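Local coordinates for protein peptidoglycan hydrolase FlgJ (Sphingomonas sp. A1, PDB 2ZYC) that probably hydrolyses glycosidic bonds of periplasmic peptidoglycan so that the flagellar rod can be assembled, here as its C-terminal glycoside hydrolase family 73 domain, at residues A[27-32]-A[141-146]. The protein carries 2 engineered substitutions. Sequence-based numbering, arbitrary orientation.
Sequences LVAQAA and ARVING
Helix-helix packing in the lysozyme-like glucosaminidase domain of FlgJ brings Ala29, on helix 24-35, against Val143 and Ile144 near the C-terminal end of helix 136-145. The CA atoms of Ala29 and Ile144 are 5.4 Å apart, a close approach that the small alanine side chain permits. About 143 Å² is buried in total, and Ala29 has the largest share. Its CB bond points toward helix 136-145, and the methyl meets two consecutive residues there. Ala29 CB lies 3.8 Å from Val143 CG1. The tight point of the contact is Ala29 CB against Ile144 CG1, at 3.4 Å closer than usual van der Waals contact. No hydrogen bond crosses between the two segments, and both close pairs are carbon against carbon. The Val143 torsion accounts for which branch touches: chi1 of 179° sets CG1 opposite the backbone N and beside the carbonyl carbon, where it faces the alanine and also comes 3.9 Å from Ala29 O. Ile144 works differently. Its CB bond runs alongside helix 24-35 rather than at it, and the contact is made by the CG1 methylene, which chi1 of -70° puts opposite the carbonyl carbon. The same isoleucine also touches His25 and Phe26, earlier on helix 24-35. On other sides of that helix, Val28 packs on Ala13 and Ala31 on Phe5, both of helix 3-20, and Gln30 on Phe121 and Leu125 of helix 118-127, which places the helix in the domain interior. Gly146 is the N-cap of the next helix, 147-156, and Gly146 N donates a 3.3 Å hydrogen bond to Val143 O.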
loop_
_atom_site.group_PDB
_atom_site.type_symbol
_atom_site.label_atom_id
_atom_site.label_comp_id
_atom_site.label_asym_id
_atom_site.label_seq_id
_atom_site.Cartn_x
_atom_site.Cartn_y
_atom_site.Cartn_z
ATOM N N LEU A 27 0.081 -4.432 4.587
ATOM C CA LEU A 27 -0.319 -3.205 3.895
ATOM C C LEU A 27 0.717 -2.091 4.037
ATOM O O LEU A 27 0.929 -1.310 3.104
ATOM C CB LEU A 27 -1.700 -2.740 4.373
ATOM C CG LEU A 27 -2.856 -3.716 4.114
ATOM C CD1 LEU A 27 -4.155 -3.122 4.608
ATOM C CD2 LEU A 27 -2.972 -4.087 2.634
ATOM N N VAL A 28 1.356 -2.020 5.205
ATOM C CA VAL A 28 2.475 -1.093 5.425
ATOM C C VAL A 28 3.617 -1.427 4.463
ATOM O O VAL A 28 4.186 -0.534 3.827
ATOM C CB VAL A 28 2.996 -1.139 6.883
ATOM C CG1 VAL A 28 4.254 -0.254 7.037
ATOM C CG2 VAL A 28 1.894 -0.706 7.869
ATOM N N ALA A 29 3.931 -2.719 4.357
ATOM C CA ALA A 29 4.978 -3.191 3.457
ATOM C C ALA A 29 4.663 -2.814 2.024
ATOM O O ALA A 29 5.525 -2.296 1.305
ATOM C CB ALA A 29 5.163 -4.694 3.584
ATOM N N GLN A 30 3.418 -3.048 1.617
ATOM C CA GLN A 30 3.029 -2.775 0.240
ATOM C C GLN A 30 3.169 -1.291 -0.110
ATOM O O GLN A 30 3.710 -0.942 -1.174
ATOM C CB GLN A 30 1.619 -3.268 -0.045
ATOM C CG GLN A 30 1.311 -3.268 -1.548
ATOM C CD GLN A 30 -0.119 -3.618 -1.859
ATOM O OE1 GLN A 30 -0.933 -3.822 -0.957
ATOM N NE2 GLN A 30 -0.441 -3.692 -3.152
ATOM N N ALA A 31 2.699 -0.436 0.792
ATOM C CA ALA A 31 2.801 1.016 0.621
ATOM C C ALA A 31 4.270 1.460 0.566
ATOM O O ALA A 31 4.632 2.318 -0.243
ATOM C CB ALA A 31 2.064 1.725 1.730
ATOM N N ALA A 32 5.095 0.869 1.426
ATOM C CA ALA A 32 6.540 1.117 1.447
ATOM C C ALA A 32 7.210 0.745 0.120
ATOM O O ALA A 32 8.029 1.501 -0.404
ATOM C CB ALA A 32 7.194 0.354 2.587
ATOM N N ALA A 141 7.004 -9.846 -0.763
ATOM C CA ALA A 141 7.261 -10.795 0.328
ATOM C C ALA A 141 8.579 -10.459 1.046
ATOM O O ALA A 141 8.653 -10.535 2.274
ATOM C CB ALA A 141 7.268 -12.231 -0.189
ATOM N N ARG A 142 9.600 -10.069 0.281
ATOM C CA ARG A 142 10.883 -9.685 0.871
ATOM C C ARG A 142 10.744 -8.504 1.849
ATOM O O ARG A 142 11.375 -8.493 2.904
ATOM C CB ARG A 142 11.939 -9.382 -0.208
ATOM C CG ARG A 142 13.367 -9.360 0.350
ATOM C CD ARG A 142 14.414 -9.010 -0.710
ATOM N NE ARG A 142 15.768 -9.162 -0.166
ATOM C CZ ARG A 142 16.866 -8.629 -0.697
ATOM N NH1 ARG A 142 18.048 -8.829 -0.116
ATOM N NH2 ARG A 142 16.788 -7.894 -1.801
ATOM N N VAL A 143 9.913 -7.521 1.504
ATOM C CA VAL A 143 9.681 -6.383 2.396
ATOM C C VAL A 143 8.878 -6.831 3.627
ATOM O O VAL A 143 9.213 -6.476 4.765
ATOM C CB VAL A 143 8.979 -5.185 1.679
ATOM C CG1 VAL A 143 8.740 -4.027 2.650
ATOM C CG2 VAL A 143 9.808 -4.694 0.496
ATOM N N ILE A 144 7.831 -7.620 3.386
ATOM C CA ILE A 144 6.952 -8.100 4.450
ATOM C C ILE A 144 7.719 -8.877 5.526
ATOM O O ILE A 144 7.493 -8.679 6.724
ATOM C CB ILE A 144 5.788 -8.952 3.885
ATOM C CG1 ILE A 144 4.805 -8.055 3.119
ATOM C CG2 ILE A 144 5.056 -9.696 5.010
ATOM C CD1 ILE A 144 3.691 -8.808 2.386
ATOM N N ASN A 145 8.622 -9.745 5.070
ATOM C CA ASN A 145 9.388 -10.656 5.920
ATOM C C ASN A 145 10.746 -10.098 6.364
ATOM O O ASN A 145 11.467 -10.749 7.119
ATOM C CB ASN A 145 9.573 -11.999 5.195
ATOM C CG ASN A 145 8.242 -12.721 4.932
ATOM O OD1 ASN A 145 8.065 -13.367 3.893
ATOM N ND2 ASN A 145 7.310 -12.608 5.872
ATOM N N GLY A 146 11.066 -8.883 5.924
ATOM C CA GLY A 146 12.402 -8.302 6.117
ATOM C C GLY A 146 12.648 -7.670 7.474
ATOM O O GLY A 146 11.704 -7.265 8.168
#